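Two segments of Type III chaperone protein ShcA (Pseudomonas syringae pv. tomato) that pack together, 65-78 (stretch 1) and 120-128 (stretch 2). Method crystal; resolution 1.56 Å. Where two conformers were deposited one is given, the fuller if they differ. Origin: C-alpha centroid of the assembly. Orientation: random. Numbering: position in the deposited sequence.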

# COMPACT_ATOMS: atom_id res chain seq x y z
N ASP A 65 20.56 -9.36 12.07
CA ASP A 65 21.83 -9.96 11.66
C ASP A 65 21.75 -10.72 10.32
O ASP A 65 22.66 -11.52 10.00
N ILE A 66 20.66 -10.53 9.56
CA ILE A 66 20.63 -11.05 8.19
C ILE A 66 21.74 -10.31 7.48
O ILE A 66 21.81 -9.11 7.59
N PRO A 67 22.62 -11.04 6.79
CA PRO A 67 23.72 -10.37 6.11
C PRO A 67 23.16 -9.45 5.02
O PRO A 67 22.20 -9.84 4.35
N GLN A 68 23.76 -8.27 4.87
CA GLN A 68 23.35 -7.31 3.82
C GLN A 68 23.48 -7.95 2.44
O GLN A 68 22.62 -7.66 1.56
N GLN A 69 24.44 -8.84 2.23
CA GLN A 69 24.50 -9.62 0.97
C GLN A 69 23.24 -10.42 0.63
O GLN A 69 22.88 -10.56 -0.55
N CYS A 70 22.55 -10.94 1.65
CA CYS A 70 21.31 -11.67 1.45
C CYS A 70 20.20 -10.71 1.01
O CYS A 70 19.41 -11.05 0.09
N LEU A 71 20.15 -9.55 1.62
CA LEU A 71 19.12 -8.56 1.27
C LEU A 71 19.38 -8.09 -0.17
O LEU A 71 18.44 -7.98 -0.98
N LEU A 72 20.67 -7.88 -0.50
CA LEU A 72 20.99 -7.47 -1.90
C LEU A 72 20.66 -8.54 -2.93
O LEU A 72 20.31 -8.20 -4.08
N ALA A 73 20.73 -9.81 -2.61
CA ALA A 73 20.24 -10.86 -3.49
C ALA A 73 18.73 -10.80 -3.67
O ALA A 73 18.22 -10.86 -4.76
N GLY A 74 18.04 -10.64 -2.55
CA GLY A 74 16.61 -10.34 -2.57
C GLY A 74 16.21 -9.19 -3.46
O GLY A 74 15.13 -9.29 -4.09
N ALA A 75 17.04 -8.14 -3.49
CA ALA A 75 16.77 -6.94 -4.27
C ALA A 75 16.67 -7.25 -5.76
O ALA A 75 16.12 -6.41 -6.49
N LEU A 76 17.23 -8.38 -6.20
CA LEU A 76 17.14 -8.75 -7.62
C LEU A 76 15.86 -9.43 -7.96
O LEU A 76 15.58 -9.75 -9.12
N ASN A 77 15.02 -9.79 -6.99
CA ASN A 77 13.82 -10.51 -7.29
C ASN A 77 12.92 -10.00 -8.43
O ASN A 77 12.42 -10.81 -9.20
N PRO A 78 12.72 -8.69 -8.52
CA PRO A 78 11.92 -8.18 -9.67
C PRO A 78 12.47 -8.60 -11.01
O PRO A 78 11.70 -8.85 -11.90
N GLU A 120 3.34 -12.28 1.39
CA GLU A 120 4.09 -13.52 1.61
C GLU A 120 5.61 -13.25 1.53
O GLU A 120 6.40 -13.87 2.28
N TRP A 121 6.04 -12.35 0.66
CA TRP A 121 7.43 -11.89 0.60
C TRP A 121 7.86 -11.27 1.89
O TRP A 121 8.92 -11.62 2.46
N MET A 122 7.05 -10.37 2.45
CA MET A 122 7.27 -9.76 3.76
C MET A 122 7.37 -10.84 4.83
O MET A 122 8.25 -10.78 5.68
N ARG A 123 6.48 -11.80 4.78
CA ARG A 123 6.45 -12.86 5.80
C ARG A 123 7.78 -13.61 5.75
O ARG A 123 8.40 -13.85 6.80
N GLY A 124 8.22 -13.95 4.55
CA GLY A 124 9.48 -14.73 4.40
C GLY A 124 10.63 -13.98 4.96
O GLY A 124 11.50 -14.56 5.69
N TRP A 125 10.76 -12.69 4.69
CA TRP A 125 11.90 -11.92 5.19
C TRP A 125 11.90 -11.75 6.68
O TRP A 125 12.92 -11.58 7.31
N ARG A 126 10.71 -11.70 7.27
CA ARG A 126 10.64 -11.33 8.66
C ARG A 126 11.11 -12.50 9.45
O ARG A 126 11.59 -12.33 10.58
N GLU A 127 10.86 -13.67 8.94
CA GLU A 127 11.25 -14.86 9.67
C GLU A 127 12.49 -15.57 9.16
O GLU A 127 12.88 -16.59 9.70
N ALA A 128 13.13 -15.04 8.12
CA ALA A 128 14.34 -15.66 7.57
C ALA A 128 15.43 -15.70 8.64
O ALA A 128 15.41 -14.88 9.56

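Two tryptophans one helical turn apart, Trp121 and Trp125, carry most of this contact, and they bridge helices whose axes come no closer than 12.7 Å while running nearly antiparallel (167°). No hydrogen bond or salt bridge crosses between the stretches; the 334 Å² buried is a matter of van der Waals packing. Trp125 has the largest share. Its CA-to-CB bond points sideways, but the m rotamer (chi1 -78°, chi2 107°) brings the end of the indole nearer to stretch 1, where CZ2 of Trp125 lies 3.7 Å from Gly74 CA. Glycine makes this fit possible: an ideal CB on Gly74 would point toward stretch 2 and sit 2.5 Å from Trp125 CZ2, a clash. Along the same ring, Leu71 (m, t) also starts sideways and reaches in with its end, CD2 packing 3.7 Å from Trp125 CZ3, while Cys70 O stands 3.5 Å from Trp125 CH2. That carbonyl already accepts the backbone hydrogen bond from Gly74 N.

Trp121 points toward stretch 1 in a t rotamer (chi2 -108°). Gly74 O meets the edge of its ring, 3.4 Å from Trp121 CH2, and accepts its hydrogen bond from Asn77 N within the type I turn Gly74 to Asn77. Asn77 (t) points in as well, its CB 3.5 Å from Trp121 CH2 and its ND2 over one ring face; the side-chain amide of Asn77 (OD1 and ND2) and Trp121 NE1 find their hydrogen-bond partners elsewhere in the structure.

At the other end, Ile66 (m, m) points toward stretch 2. Its CG2 approaches the edge of the Trp125 ring, 4.5 Å from CZ3 of Trp125, and its CD1 lies 4.0 Å from Ala128 CB. Outside the contact, Arg123 and Glu120 pair in a salt bridge, NE of Arg123 to OE1 of Glu120 at 2.9 Å.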

# COMPACT_ATOMS: atom_id res chain seq x y z
CB ASP A 65 22.32 -10.94 12.74
CG ASP A 65 22.59 -10.27 14.09
OD1 ASP A 65 23.12 -9.13 14.14
OD2 ASP A 65 22.30 -10.92 15.12
CB ILE A 66 19.29 -10.79 7.47
CG1 ILE A 66 18.20 -11.69 8.03
CG2 ILE A 66 19.40 -11.17 6.00
CD1 ILE A 66 18.18 -13.07 7.41
CB PRO A 67 24.51 -11.51 5.46
CG PRO A 67 24.09 -12.74 6.15
CD PRO A 67 22.69 -12.50 6.64
CB GLN A 68 24.08 -5.98 3.90
CG GLN A 68 23.67 -5.03 5.01
CD GLN A 68 24.77 -4.00 5.28
OE1 GLN A 68 25.89 -4.37 5.60
NE2 GLN A 68 24.47 -2.74 5.13
CB GLN A 69 25.71 -10.59 0.94
CG GLN A 69 27.03 -9.87 1.17
CD GLN A 69 28.27 -10.67 0.77
OE1 GLN A 69 28.28 -11.37 -0.25
NE2 GLN A 69 29.34 -10.53 1.57
CB CYS A 70 20.87 -12.34 2.75
SG CYS A 70 22.06 -13.55 3.35
CB LEU A 71 19.12 -7.40 2.22
CG LEU A 71 18.62 -7.75 3.66
CD1 LEU A 71 18.87 -6.59 4.57
CD2 LEU A 71 17.16 -8.18 3.64
CB LEU A 72 22.45 -7.00 -2.01
CG LEU A 72 22.70 -5.61 -1.50
CD1 LEU A 72 24.16 -5.34 -1.07
CD2 LEU A 72 22.19 -4.54 -2.44
CB ALA A 73 20.70 -12.20 -2.98
CB ALA A 75 17.76 -5.84 -4.01
CB LEU A 76 18.35 -9.63 -8.03
CG LEU A 76 18.95 -9.44 -9.43
CD1 LEU A 76 19.33 -8.02 -9.78
CD2 LEU A 76 20.17 -10.39 -9.52
CB ASN A 77 12.99 -10.65 -5.97
CG ASN A 77 11.94 -11.73 -6.04
OD1 ASN A 77 12.14 -12.93 -6.27
ND2 ASN A 77 10.66 -11.28 -5.85
CB PRO A 78 11.93 -6.71 -9.45
CG PRO A 78 12.15 -6.53 -7.94
CD PRO A 78 13.11 -7.63 -7.62
CB GLU A 120 3.61 -14.62 0.78
CG GLU A 120 2.13 -15.06 1.09
CD GLU A 120 1.81 -15.16 2.60
OE1 GLU A 120 2.45 -15.97 3.29
OE2 GLU A 120 1.00 -14.38 3.15
CB TRP A 121 7.55 -10.90 -0.59
CG TRP A 121 8.81 -10.12 -0.81
CD1 TRP A 121 9.03 -8.78 -0.62
CD2 TRP A 121 10.04 -10.61 -1.41
NE1 TRP A 121 10.28 -8.42 -1.10
CE2 TRP A 121 10.88 -9.50 -1.58
CE3 TRP A 121 10.43 -11.86 -1.86
CZ2 TRP A 121 12.18 -9.64 -2.15
CZ3 TRP A 121 11.71 -11.99 -2.41
CH2 TRP A 121 12.54 -10.89 -2.50
CB MET A 122 6.14 -8.78 4.04
CG MET A 122 6.25 -7.54 3.15
SD MET A 122 4.75 -6.57 3.07
CE MET A 122 4.70 -5.94 4.80
CB ARG A 123 5.28 -13.79 5.60
CG ARG A 123 5.14 -14.80 6.73
CD ARG A 123 4.04 -15.81 6.52
NE ARG A 123 2.82 -15.20 6.01
CZ ARG A 123 1.93 -14.48 6.70
NH1 ARG A 123 2.08 -14.20 7.99
NH2 ARG A 123 0.89 -13.98 6.05
CB TRP A 125 11.98 -10.54 4.51
CG TRP A 125 12.57 -10.68 3.11
CD1 TRP A 125 11.92 -10.58 1.91
CD2 TRP A 125 13.96 -11.08 2.78
NE1 TRP A 125 12.79 -10.86 0.87
CE2 TRP A 125 14.01 -11.21 1.34
CE3 TRP A 125 15.10 -11.36 3.55
CZ2 TRP A 125 15.19 -11.55 0.66
CZ3 TRP A 125 16.28 -11.71 2.85
CH2 TRP A 125 16.31 -11.80 1.45
CB ARG A 126 9.17 -11.03 9.04
CG ARG A 126 8.98 -10.55 10.46
CD ARG A 126 7.50 -10.38 10.79
NE ARG A 126 7.42 -9.56 11.98
CZ ARG A 126 7.87 -9.92 13.21
NH1 ARG A 126 8.42 -11.13 13.47
NH2 ARG A 126 7.74 -9.04 14.22
CB GLU A 127 10.05 -15.79 9.72
CG GLU A 127 9.72 -16.48 8.43
CD GLU A 127 10.03 -17.95 8.48
OE1 GLU A 127 10.47 -18.48 7.44
OE2 GLU A 127 9.84 -18.58 9.56
CB ALA A 128 14.82 -14.93 6.31